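Local coordinates for protein GCN5-related N-acetyltransferase (Brucella melitensis biovar Abortus 2308, PDB 3TCV) that is a GCN5-related N-acetyltransferase, probably transferring an acetyl group from acetyl-CoA to an amine, possibly the N-terminal serine or alanine of a protein, at residues Q148-F151 with M152-V155; E86-L89 with D90-K94; Q235-L239 with Q240-D244. One frame throughout, in Å; residues are numbered along the deposited sequence.

Contact 1 (Q148-F151 with M152-V155)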
ATOM      1  N   GLN B 148       6.060  15.211 -14.953  1.00 18.60           N
ATOM      2  CA  GLN B 148       4.936  14.439 -14.404  1.00 18.60           C
ATOM      3  C   GLN B 148       4.060  13.918 -15.563  1.00 18.36           C
ATOM      4  O   GLN B 148       3.732  12.708 -15.624  1.00 17.67           O
ATOM      5  CB  GLN B 148       4.129  15.325 -13.433  1.00 18.69           C
ATOM      6  CG  GLN B 148       3.252  14.630 -12.423  1.00 19.58           C
ATOM      7  CD  GLN B 148       2.218  13.691 -13.011  1.00 19.50           C
ATOM      8  OE1 GLN B 148       2.394  12.507 -12.947  1.00 20.58           O
ATOM      9  NE2 GLN B 148       1.129  14.216 -13.532  1.00 20.40           N
ATOM     10  N   PHE B 149       3.709  14.841 -16.473  1.00 18.33           N
ATOM     11  CA  PHE B 149       2.860  14.558 -17.620  1.00 18.92           C
ATOM     12  C   PHE B 149       3.393  13.404 -18.446  1.00 18.55           C
ATOM     13  O   PHE B 149       2.637  12.521 -18.849  1.00 18.58           O
ATOM     14  CB  PHE B 149       2.725  15.778 -18.549  1.00 19.60           C
ATOM     15  CG  PHE B 149       1.847  15.525 -19.755  1.00 20.44           C
ATOM     16  CD1 PHE B 149       0.473  15.362 -19.615  1.00 21.10           C
ATOM     17  CD2 PHE B 149       2.404  15.398 -21.022  1.00 21.60           C
ATOM     18  CE1 PHE B 149      -0.328  15.106 -20.728  1.00 21.38           C
ATOM     19  CE2 PHE B 149       1.613  15.151 -22.140  1.00 22.17           C
ATOM     20  CZ  PHE B 149       0.244  15.010 -21.992  1.00 21.68           C
ATOM     21  N   LEU B 150       4.688  13.427 -18.746  1.00 18.84           N
ATOM     22  CA  LEU B 150       5.263  12.387 -19.585  1.00 18.99           C
ATOM     23  C   LEU B 150       5.130  10.978 -18.974  1.00 18.98           C
ATOM     24  O   LEU B 150       4.875  10.019 -19.687  1.00 19.79           O
ATOM     25  CB  LEU B 150       6.712  12.708 -19.932  1.00 19.34           C
ATOM     26  CG  LEU B 150       6.951  13.874 -20.900  1.00 20.03           C
ATOM     27  CD1 LEU B 150       8.433  14.235 -20.890  1.00 19.89           C
ATOM     28  CD2 LEU B 150       6.434  13.583 -22.317  1.00 20.79           C
ATOM     29  N   PHE B 151       5.297  10.851 -17.657  1.00 18.35           N
ATOM     30  CA  PHE B 151       5.045   9.588 -16.992  1.00 18.16           C
ATOM     31  C   PHE B 151       3.564   9.203 -17.067  1.00 18.30           C
ATOM     32  O   PHE B 151       3.233   8.047 -17.349  1.00 18.54           O
ATOM     33  CB  PHE B 151       5.449   9.670 -15.516  1.00 17.70           C
ATOM     34  CG  PHE B 151       6.865   9.230 -15.202  1.00 17.73           C
ATOM     35  CD1 PHE B 151       7.827   9.000 -16.188  1.00 18.22           C
ATOM     36  CD2 PHE B 151       7.251   9.095 -13.860  1.00 17.48           C
ATOM     37  CE1 PHE B 151       9.112   8.593 -15.831  1.00 18.39           C
ATOM     38  CE2 PHE B 151       8.533   8.698 -13.509  1.00 17.69           C
ATOM     39  CZ  PHE B 151       9.461   8.457 -14.506  1.00 18.06           C
ATOM     40  N   MET B 152       2.678  10.167 -16.804  1.00 18.39           N
ATOM     41  CA  MET B 152       1.247   9.880 -16.746  1.00 18.73           C
ATOM     42  C   MET B 152       0.758   9.397 -18.113  1.00 18.91           C
ATOM     43  O   MET B 152      -0.002   8.420 -18.239  1.00 18.29           O
ATOM     44  CB  MET B 152       0.459  11.101 -16.301  1.00 19.36           C
ATOM     45  CG  MET B 152      -0.976  10.752 -15.924  1.00 19.66           C
ATOM     46  SD  MET B 152      -1.724  11.919 -14.781  1.00 22.25           S
ATOM     47  CE  MET B 152      -1.827  13.342 -15.808  1.00 19.12           C
ATOM     48  N   GLN B 153       1.232  10.083 -19.142  1.00 18.91           N
ATOM     49  CA  GLN B 153       0.886   9.731 -20.517  1.00 19.63           C
ATOM     50  C   GLN B 153       1.346   8.318 -20.882  1.00 19.76           C
ATOM     51  O   GLN B 153       0.615   7.555 -21.518  1.00 19.60           O
ATOM     52  CB  GLN B 153       1.544  10.718 -21.462  1.00 20.09           C
ATOM     53  CG  GLN B 153       1.107  10.541 -22.898  1.00 20.89           C
ATOM     54  CD  GLN B 153       1.538  11.695 -23.756  1.00 21.93           C
ATOM     55  OE1 GLN B 153       0.699  12.380 -24.363  1.00 23.04           O
ATOM     56  NE2 GLN B 153       2.836  11.944 -23.793  1.00 21.89           N
ATOM     57  N   TYR B 154       2.570   7.989 -20.479  1.00 20.22           N
ATOM     58  CA  TYR B 154       3.163   6.680 -20.767  1.00 20.67           C
ATOM     59  C   TYR B 154       2.378   5.569 -20.081  1.00 20.46           C
ATOM     60  O   TYR B 154       2.041   4.553 -20.703  1.00 20.64           O
ATOM     61  CB  TYR B 154       4.603   6.687 -20.306  1.00 20.93           C
ATOM     62  CG  TYR B 154       5.324   5.372 -20.427  1.00 21.83           C
ATOM     63  CD1 TYR B 154       5.468   4.729 -21.662  1.00 22.62           C
ATOM     64  CD2 TYR B 154       5.910   4.782 -19.300  1.00 22.19           C
ATOM     65  CE1 TYR B 154       6.171   3.522 -21.762  1.00 22.95           C
ATOM     66  CE2 TYR B 154       6.599   3.587 -19.391  1.00 22.36           C
ATOM     67  CZ  TYR B 154       6.730   2.963 -20.616  1.00 22.76           C
ATOM     68  OH  TYR B 154       7.429   1.775 -20.644  1.00 23.42           O
ATOM     69  N   VAL B 155       2.067   5.817 -18.815  1.00 19.14           N
ATOM     70  CA  VAL B 155       1.350   4.880 -17.967  1.00 19.44           C
ATOM     71  C   VAL B 155      -0.038   4.557 -18.542  1.00 19.15           C
ATOM     72  O   VAL B 155      -0.434   3.389 -18.575  1.00 19.29           O
ATOM     73  CB  VAL B 155       1.320   5.426 -16.514  1.00 19.04           C
ATOM     74  CG1 VAL B 155       0.207   4.823 -15.685  1.00 18.74           C
ATOM     75  CG2 VAL B 155       2.717   5.243 -15.877  1.00 18.72           C
TER
HETATM   76  O   HOH W   1       4.851  10.225 -22.539  1.00 20.03           O
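Gln148 packs on Met152, and Phe149 on Gln153, each partner one turn further along helix 142-158. This is an i to i+4 contact inside the helix of a beta-alpha-beta crossover, where the helix links strands 126-134 and 163-169 of the GNAT fold. The contact is largely buried. Four regular backbone hydrogen bonds run through it; that from Gln153 N to Phe149 O is 2.8 Å long.

The amide of Gln153 lies against the Phe149 ring. Its OE1 comes to 3.6 Å from CZ of Phe149, and the ring and amide planes are 60° apart. CB of Gln153 sits over one face of the same ring. Gln153 CG is anti to the backbone N (chi1 -173°), and the rest of the chain is extended, which carries the amide out to the far end of the ring.

Met152 bends back at chi3 (67°), bringing CE to 3.8 Å from NE2 of Gln148. The polar end of Gln148 is held mainly by another element: OE1 bonds to Tyr164 OH. Phe151 points to the sheet, where it meets Phe101 edge-to-face. Met152 and Gln153 touch helix 213-224.

A water ties the two halves together. It donates to Leu150 O at 2.9 Å and accepts from Gln153 NE2 at 2.9 Å.

Contact 2 (E86-L89 with D90-K94)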
ATOM      1  N   GLU B  86      27.902   8.545  -4.823  1.00 20.64           N
ATOM      2  CA  GLU B  86      28.006   7.418  -5.743  1.00 21.72           C
ATOM      3  C   GLU B  86      27.227   6.158  -5.348  1.00 20.90           C
ATOM      4  O   GLU B  86      26.598   5.570  -6.207  1.00 21.49           O
ATOM      5  CB  GLU B  86      29.480   7.065  -6.040  1.00 23.24           C
ATOM      6  CG  GLU B  86      29.648   6.215  -7.299  1.00 24.83           C
ATOM      7  CD  GLU B  86      29.305   6.927  -8.606  1.00 25.83           C
ATOM      8  OE1 GLU B  86      29.361   8.171  -8.690  1.00 27.62           O
ATOM      9  OE2 GLU B  86      28.989   6.228  -9.609  1.00 28.91           O
ATOM     10  N   PRO B  87      27.254   5.748  -4.072  1.00 20.35           N
ATOM     11  CA  PRO B  87      26.506   4.533  -3.731  1.00 20.67           C
ATOM     12  C   PRO B  87      25.007   4.621  -4.030  1.00 20.30           C
ATOM     13  O   PRO B  87      24.452   3.708  -4.631  1.00 20.07           O
ATOM     14  CB  PRO B  87      26.741   4.388  -2.230  1.00 20.80           C
ATOM     15  CG  PRO B  87      28.094   4.985  -2.035  1.00 20.98           C
ATOM     16  CD  PRO B  87      28.102   6.182  -2.951  1.00 20.70           C
ATOM     17  N   TRP B  88      24.376   5.707  -3.609  1.00 19.56           N
ATOM     18  CA  TRP B  88      22.948   5.918  -3.931  1.00 19.33           C
ATOM     19  C   TRP B  88      22.713   5.979  -5.398  1.00 19.27           C
ATOM     20  O   TRP B  88      21.739   5.420  -5.901  1.00 19.87           O
ATOM     21  CB  TRP B  88      22.375   7.172  -3.254  1.00 18.79           C
ATOM     22  CG  TRP B  88      20.896   7.345  -3.567  1.00 18.64           C
ATOM     23  CD1 TRP B  88      19.802   6.864  -2.847  1.00 19.15           C
ATOM     24  CD2 TRP B  88      20.319   8.022  -4.722  1.00 18.34           C
ATOM     25  NE1 TRP B  88      18.626   7.200  -3.474  1.00 18.66           N
ATOM     26  CE2 TRP B  88      18.866   7.891  -4.601  1.00 18.54           C
ATOM     27  CE3 TRP B  88      20.842   8.680  -5.832  1.00 18.29           C
ATOM     28  CZ2 TRP B  88      18.005   8.421  -5.550  1.00 18.34           C
ATOM     29  CZ3 TRP B  88      19.958   9.219  -6.766  1.00 18.22           C
ATOM     30  CH2 TRP B  88      18.567   9.075  -6.625  1.00 18.25           C
ATOM     31  N   LEU B  89      23.588   6.667  -6.119  1.00 20.00           N
ATOM     32  CA  LEU B  89      23.447   6.832  -7.550  1.00 20.22           C
ATOM     33  C   LEU B  89      23.513   5.489  -8.270  1.00 21.03           C
ATOM     34  O   LEU B  89      22.702   5.198  -9.150  1.00 20.65           O
ATOM     35  CB  LEU B  89      24.560   7.748  -8.068  1.00 20.86           C
ATOM     36  CG  LEU B  89      24.579   7.996  -9.565  1.00 21.18           C
ATOM     37  CD1 LEU B  89      23.343   8.793  -9.999  1.00 20.47           C
ATOM     38  CD2 LEU B  89      25.867   8.721  -9.918  1.00 21.96           C
ATOM     39  N   ASP B  90      24.504   4.676  -7.914  1.00 21.69           N
ATOM     40  CA  ASP B  90      24.646   3.353  -8.533  1.00 23.00           C
ATOM     41  C   ASP B  90      23.436   2.451  -8.258  1.00 23.03           C
ATOM     42  O   ASP B  90      22.928   1.777  -9.157  1.00 23.70           O
ATOM     43  CB  ASP B  90      25.932   2.687  -8.056  1.00 23.89           C
ATOM     44  CG  ASP B  90      27.165   3.456  -8.476  1.00 25.03           C
ATOM     45  OD1 ASP B  90      27.030   4.402  -9.285  1.00 26.76           O
ATOM     46  OD2 ASP B  90      28.268   3.139  -7.980  1.00 26.47           O
ATOM     47  N   LYS B  91      22.982   2.415  -7.016  1.00 23.36           N
ATOM     48  CA  LYS B  91      21.824   1.584  -6.670  1.00 24.23           C
ATOM     49  C   LYS B  91      20.585   2.054  -7.442  1.00 23.23           C
ATOM     50  O   LYS B  91      19.858   1.239  -8.034  1.00 22.80           O
ATOM     51  CB  LYS B  91      21.564   1.635  -5.181  1.00 26.39           C
ATOM     52  CG  LYS B  91      20.457   0.720  -4.725  1.00 28.90           C
ATOM     53  CD  LYS B  91      20.222   0.900  -3.234  1.00 31.62           C
ATOM     54  CE  LYS B  91      19.229  -0.133  -2.717  1.00 34.11           C
ATOM     55  NZ  LYS B  91      18.638   0.356  -1.446  1.00 36.67           N
ATOM     56  N   ALA B  92      20.370   3.364  -7.458  1.00 22.15           N
ATOM     57  CA  ALA B  92      19.219   3.956  -8.166  1.00 21.47           C
ATOM     58  C   ALA B  92      19.263   3.686  -9.677  1.00 22.07           C
ATOM     59  O   ALA B  92      18.227   3.394 -10.277  1.00 22.16           O
ATOM     60  CB  ALA B  92      19.114   5.461  -7.904  1.00 20.45           C
ATOM     61  N   SER B  93      20.451   3.792 -10.277  1.00 22.84           N
ATOM     62  CA  SER B  93      20.613   3.548 -11.724  1.00 23.43           C
ATOM     63  C   SER B  93      20.309   2.090 -12.123  1.00 24.12           C
ATOM     64  O   SER B  93      19.721   1.829 -13.195  1.00 25.11           O
ATOM     65  CB  SER B  93      22.028   3.943 -12.166  1.00 24.45           C
ATOM     66  OG  SER B  93      22.277   5.325 -11.919  1.00 24.64           O
ATOM     67  N   LYS B  94      20.694   1.153 -11.253  1.00 24.21           N
ATOM     68  CA  LYS B  94      20.494  -0.286 -11.474  1.00 24.63           C
ATOM     69  C   LYS B  94      19.091  -0.783 -11.063  1.00 24.52           C
ATOM     70  O   LYS B  94      18.645  -1.818 -11.556  1.00 24.27           O
ATOM     71  CB  LYS B  94      21.584  -1.093 -10.741  1.00 25.30           C
TER
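Trp88 and Ala92 make a CH-pi contact one turn apart on helix 82-94. Ala92 CB stands over one face of the indole, 3.8 Å from the centroid of the six-membered ring of Trp88 and only 8° off its normal. The Trp88 side chain swings away from its own N, and its ring is turned so that a face meets the methyl group.

On another side of the helix, two acids meet. Glu86 OE2 lies 2.7 Å from Asp90 OD1, with the carboxylate planes 67° apart. At this distance one of the two groups probably holds a proton. Glu86 bends beyond CG, which turns its carboxylate toward Asp90. Its other oxygen, OE1, forms a salt bridge with Arg82, a turn earlier, and this would ease part of the local negative charge.

Leu89 O takes two bonds from Ser93. Ser93 OG donates to Leu89 O at 2.8 Å and Ser93 N to the same Leu89 O at 2.9 Å, from opposite faces of the carbonyl plane. The hydroxyl is placed there by chi1 of -60°, with OG beside its own backbone N. Ser93 thus doubles the grip on this carbonyl near the end of the helix.

Further out, Ser93 O accepts from Arg36 NH2. The indole of Trp88 meets Phe100 of strand 99-105 edge-to-face. Glu86, Leu89, Asp90 and Ser93 all touch Ala51 at the start of helix 51-61, and Ala92 and Ser93 touch Leu49 just before it. Helix 82-94 therefore packs on the beginning of helix 51-61 and beside strand 99-105.

Contact 3 (Q235-L239 with Q240-D244)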
ATOM      1  N   GLN B 235       3.031  31.923 -17.045  1.00 36.49           N
ATOM      2  CA  GLN B 235       1.780  31.318 -17.469  1.00 34.08           C
ATOM      3  C   GLN B 235       0.662  32.358 -17.595  1.00 33.62           C
ATOM      4  O   GLN B 235       0.620  33.323 -16.842  1.00 34.78           O
ATOM      5  CB  GLN B 235       1.367  30.200 -16.497  1.00 32.10           C
ATOM      6  CG  GLN B 235       1.067  30.687 -15.090  1.00 32.26           C
ATOM      7  CD  GLN B 235       0.776  29.551 -14.128  1.00 31.15           C
ATOM      8  OE1 GLN B 235       0.531  28.408 -14.533  1.00 29.44           O
ATOM      9  NE2 GLN B 235       0.759  29.875 -12.844  1.00 31.03           N
ATOM     10  N   LYS B 236      -0.226  32.166 -18.564  1.00 32.42           N
ATOM     11  CA  LYS B 236      -1.383  33.029 -18.737  1.00 32.83           C
ATOM     12  C   LYS B 236      -2.580  32.531 -17.944  1.00 30.87           C
ATOM     13  O   LYS B 236      -3.350  33.327 -17.398  1.00 31.07           O
ATOM     14  CB  LYS B 236      -1.726  33.166 -20.221  1.00 34.51           C
ATOM     15  CG  LYS B 236      -0.618  33.841 -21.014  1.00 36.64           C
ATOM     16  CD  LYS B 236      -0.981  34.007 -22.484  1.00 38.32           C
ATOM     17  CE  LYS B 236       0.234  34.405 -23.313  1.00 39.97           C
ATOM     18  NZ  LYS B 236      -0.095  34.357 -24.762  1.00 41.37           N
ATOM     19  N   LYS B 237      -2.729  31.205 -17.897  1.00 28.62           N
ATOM     20  CA  LYS B 237      -3.704  30.549 -17.027  1.00 27.02           C
ATOM     21  C   LYS B 237      -3.021  29.388 -16.316  1.00 24.94           C
ATOM     22  O   LYS B 237      -2.021  28.842 -16.794  1.00 24.01           O
ATOM     23  CB  LYS B 237      -4.889  30.034 -17.821  1.00 27.51           C
ATOM     24  CG  LYS B 237      -5.800  31.123 -18.389  1.00 29.55           C
ATOM     25  CD  LYS B 237      -7.075  30.543 -18.981  1.00 30.07           C
ATOM     26  CE  LYS B 237      -6.850  29.778 -20.290  1.00 30.80           C
ATOM     27  NZ  LYS B 237      -6.790  30.598 -21.559  1.00 33.22           N
ATOM     28  N   THR B 238      -3.553  29.034 -15.156  1.00 23.52           N
ATOM     29  CA  THR B 238      -2.962  27.964 -14.348  1.00 21.97           C
ATOM     30  C   THR B 238      -3.521  26.592 -14.761  1.00 20.65           C
ATOM     31  O   THR B 238      -4.567  26.497 -15.418  1.00 20.35           O
ATOM     32  CB  THR B 238      -3.268  28.150 -12.855  1.00 22.04           C
ATOM     33  OG1 THR B 238      -4.666  27.979 -12.647  1.00 21.54           O
ATOM     34  CG2 THR B 238      -2.855  29.522 -12.335  1.00 23.16           C
ATOM     35  N   LEU B 239      -2.832  25.540 -14.356  1.00 19.39           N
ATOM     36  CA  LEU B 239      -3.257  24.165 -14.637  1.00 18.42           C
ATOM     37  C   LEU B 239      -4.623  23.864 -14.015  1.00 18.26           C
ATOM     38  O   LEU B 239      -5.475  23.280 -14.671  1.00 18.24           O
ATOM     39  CB  LEU B 239      -2.188  23.126 -14.205  1.00 17.94           C
ATOM     40  CG  LEU B 239      -2.462  21.660 -14.550  1.00 17.85           C
ATOM     41  CD1 LEU B 239      -2.813  21.439 -16.028  1.00 18.26           C
ATOM     42  CD2 LEU B 239      -1.338  20.711 -14.136  1.00 17.50           C
ATOM     43  N   GLN B 240      -4.863  24.317 -12.786  1.00 18.31           N
ATOM     44  CA  GLN B 240      -6.180  24.174 -12.169  1.00 18.36           C
ATOM     45  C   GLN B 240      -7.269  24.908 -12.957  1.00 18.19           C
ATOM     46  O   GLN B 240      -8.395  24.418 -13.087  1.00 17.72           O
ATOM     47  CB  GLN B 240      -6.179  24.654 -10.712  1.00 19.38           C
ATOM     48  CG  GLN B 240      -7.505  24.526  -9.980  1.00 20.15           C
ATOM     49  CD  GLN B 240      -7.908  23.098  -9.667  1.00 20.73           C
ATOM     50  OE1 GLN B 240      -7.222  22.411  -8.917  1.00 22.21           O
ATOM     51  NE2 GLN B 240      -9.012  22.639 -10.241  1.00 20.68           N
ATOM     52  N   GLU B 241      -6.931  26.077 -13.486  1.00 18.25           N
ATOM     53  CA  GLU B 241      -7.875  26.824 -14.321  1.00 18.45           C
ATOM     54  C   GLU B 241      -8.271  26.033 -15.575  1.00 18.27           C
ATOM     55  O   GLU B 241      -9.442  25.936 -15.888  1.00 18.38           O
ATOM     56  CB  GLU B 241      -7.332  28.211 -14.660  1.00 19.03           C
ATOM     57  CG  GLU B 241      -7.427  29.159 -13.478  1.00 19.64           C
ATOM     58  CD  GLU B 241      -6.605  30.436 -13.614  1.00 20.64           C
ATOM     59  OE1 GLU B 241      -5.779  30.562 -14.541  1.00 20.69           O
ATOM     60  OE2 GLU B 241      -6.783  31.324 -12.761  1.00 21.57           O
ATOM     61  N   PHE B 242      -7.305  25.451 -16.275  1.00 18.12           N
ATOM     62  CA  PHE B 242      -7.621  24.634 -17.456  1.00 18.55           C
ATOM     63  C   PHE B 242      -8.458  23.394 -17.100  1.00 18.41           C
ATOM     64  O   PHE B 242      -9.376  23.018 -17.816  1.00 18.85           O
ATOM     65  CB  PHE B 242      -6.344  24.223 -18.189  1.00 18.83           C
ATOM     66  CG  PHE B 242      -5.805  25.288 -19.110  1.00 19.90           C
ATOM     67  CD1 PHE B 242      -6.500  25.627 -20.279  1.00 21.30           C
ATOM     68  CD2 PHE B 242      -4.611  25.948 -18.834  1.00 20.23           C
ATOM     69  CE1 PHE B 242      -6.016  26.626 -21.143  1.00 22.65           C
ATOM     70  CE2 PHE B 242      -4.134  26.932 -19.700  1.00 21.43           C
ATOM     71  CZ  PHE B 242      -4.821  27.246 -20.853  1.00 22.58           C
ATOM     72  N   ARG B 243      -8.147  22.767 -15.970  1.00 17.99           N
ATOM     73  CA  ARG B 243      -8.919  21.616 -15.539  1.00 18.22           C
ATOM     74  C   ARG B 243     -10.358  22.036 -15.227  1.00 18.41           C
ATOM     75  O   ARG B 243     -11.316  21.331 -15.563  1.00 18.64           O
ATOM     76  CB  ARG B 243      -8.226  20.928 -14.326  1.00 18.26           C
ATOM     77  CG  ARG B 243      -6.922  20.207 -14.691  1.00 18.14           C
ATOM     78  CD  ARG B 243      -6.098  19.743 -13.484  1.00 18.50           C
ATOM     79  NE  ARG B 243      -7.014  19.220 -12.463  1.00 19.36           N
ATOM     80  CZ  ARG B 243      -7.084  19.641 -11.202  1.00 19.80           C
ATOM     81  NH1 ARG B 243      -8.030  19.133 -10.422  1.00 20.66           N
ATOM     82  NH2 ARG B 243      -6.208  20.527 -10.709  1.00 19.72           N
ATOM     83  N   ASP B 244     -10.520  23.196 -14.589  1.00 18.33           N
ATOM     84  CA  ASP B 244     -11.852  23.727 -14.315  1.00 18.90           C
ATOM     85  C   ASP B 244     -12.635  23.959 -15.603  1.00 19.55           C
ATOM     86  O   ASP B 244     -13.845  23.758 -15.648  1.00 20.22           O
ATOM     87  CB  ASP B 244     -11.753  25.086 -13.612  1.00 18.89           C
ATOM     88  CG  ASP B 244     -11.525  24.988 -12.114  1.00 19.07           C
ATOM     89  OD1 ASP B 244     -11.398  23.868 -11.566  1.00 19.21           O
ATOM     90  OD2 ASP B 244     -11.525  26.092 -11.503  1.00 19.18           O
TER
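Thr238 and Glu241 meet where an extended chain turns into helix 239-245, with Lys237 and Thr238 extended before helical angles start at Leu239. The backbone bond from Phe242 N to Thr238 O begins the helical pattern, and Arg243 N to Leu239 O follows it.

Two reciprocal bonds join Thr238 and Glu241. Thr238 OG1 accepts from Glu241 N at 3.1 Å. In return, Glu241 OE1 accepts from Thr238 N at 2.8 Å. The second bond is nearly straight at hydrogen (168°), though the donor comes from above the carboxylate plane. Thr238 OG1 sits between its backbone N and carbonyl carbon (chi1 67°), turned to the first turn of the helix. Glu241 is extended beyond CG and reaches back obliquely across Thr238, with CG 3.1 Å from Thr238 OG1.

Lys237 crosses Phe242 at about a right angle. Its bent chain brings CE to 3.3 Å from Phe242 CZ, an oblique approach to the ring. Phe242 also touches Ala222 and Trp223 of helix 213-224.

A polar chain runs along the helix itself. Gln240 NE2 donates to Asp244 OD1 at 3.0 Å, close to its own amide plane. Arg243 NH2 makes a weak bond to Gln240 OE1. The aliphatic part of Arg243 lies beside Leu239, with CD 4.2 Å from Leu239 CG, and it also touches Leu216 and Ala219.

The incoming chain is held too: Lys237 N donates to Asn228 OD1, and Gln235 OE1 accepts from Trp223 NE1. The two reciprocal bonds of Thr238 and Glu241 make a capping box, with Thr238 as N-cap of the C-terminal helix 239-245.

How the contacts relate
All three contacts are local, each between neighbouring turns or at a helix start, and none touches another. Contact 1 is buried, on the helix that connects strands 126-134 and 163-169. Contact 2 is partly buried, and contact 3 is at the surface. Contacts 1 and 3 both lean on helix 213-224, and their nearest atoms are about 7 Å apart. Contact 2 lies on the opposite side of the chain's centre from contact 3, with centres about 37 Å apart. Buried contact 1 is mostly aromatic and apolar packing, with one water at the partly exposed Gln153. Contact 2 adds an acid pair and serine bonds to a backbone carbonyl. Contact 3 is mainly polar, through its capping bonds.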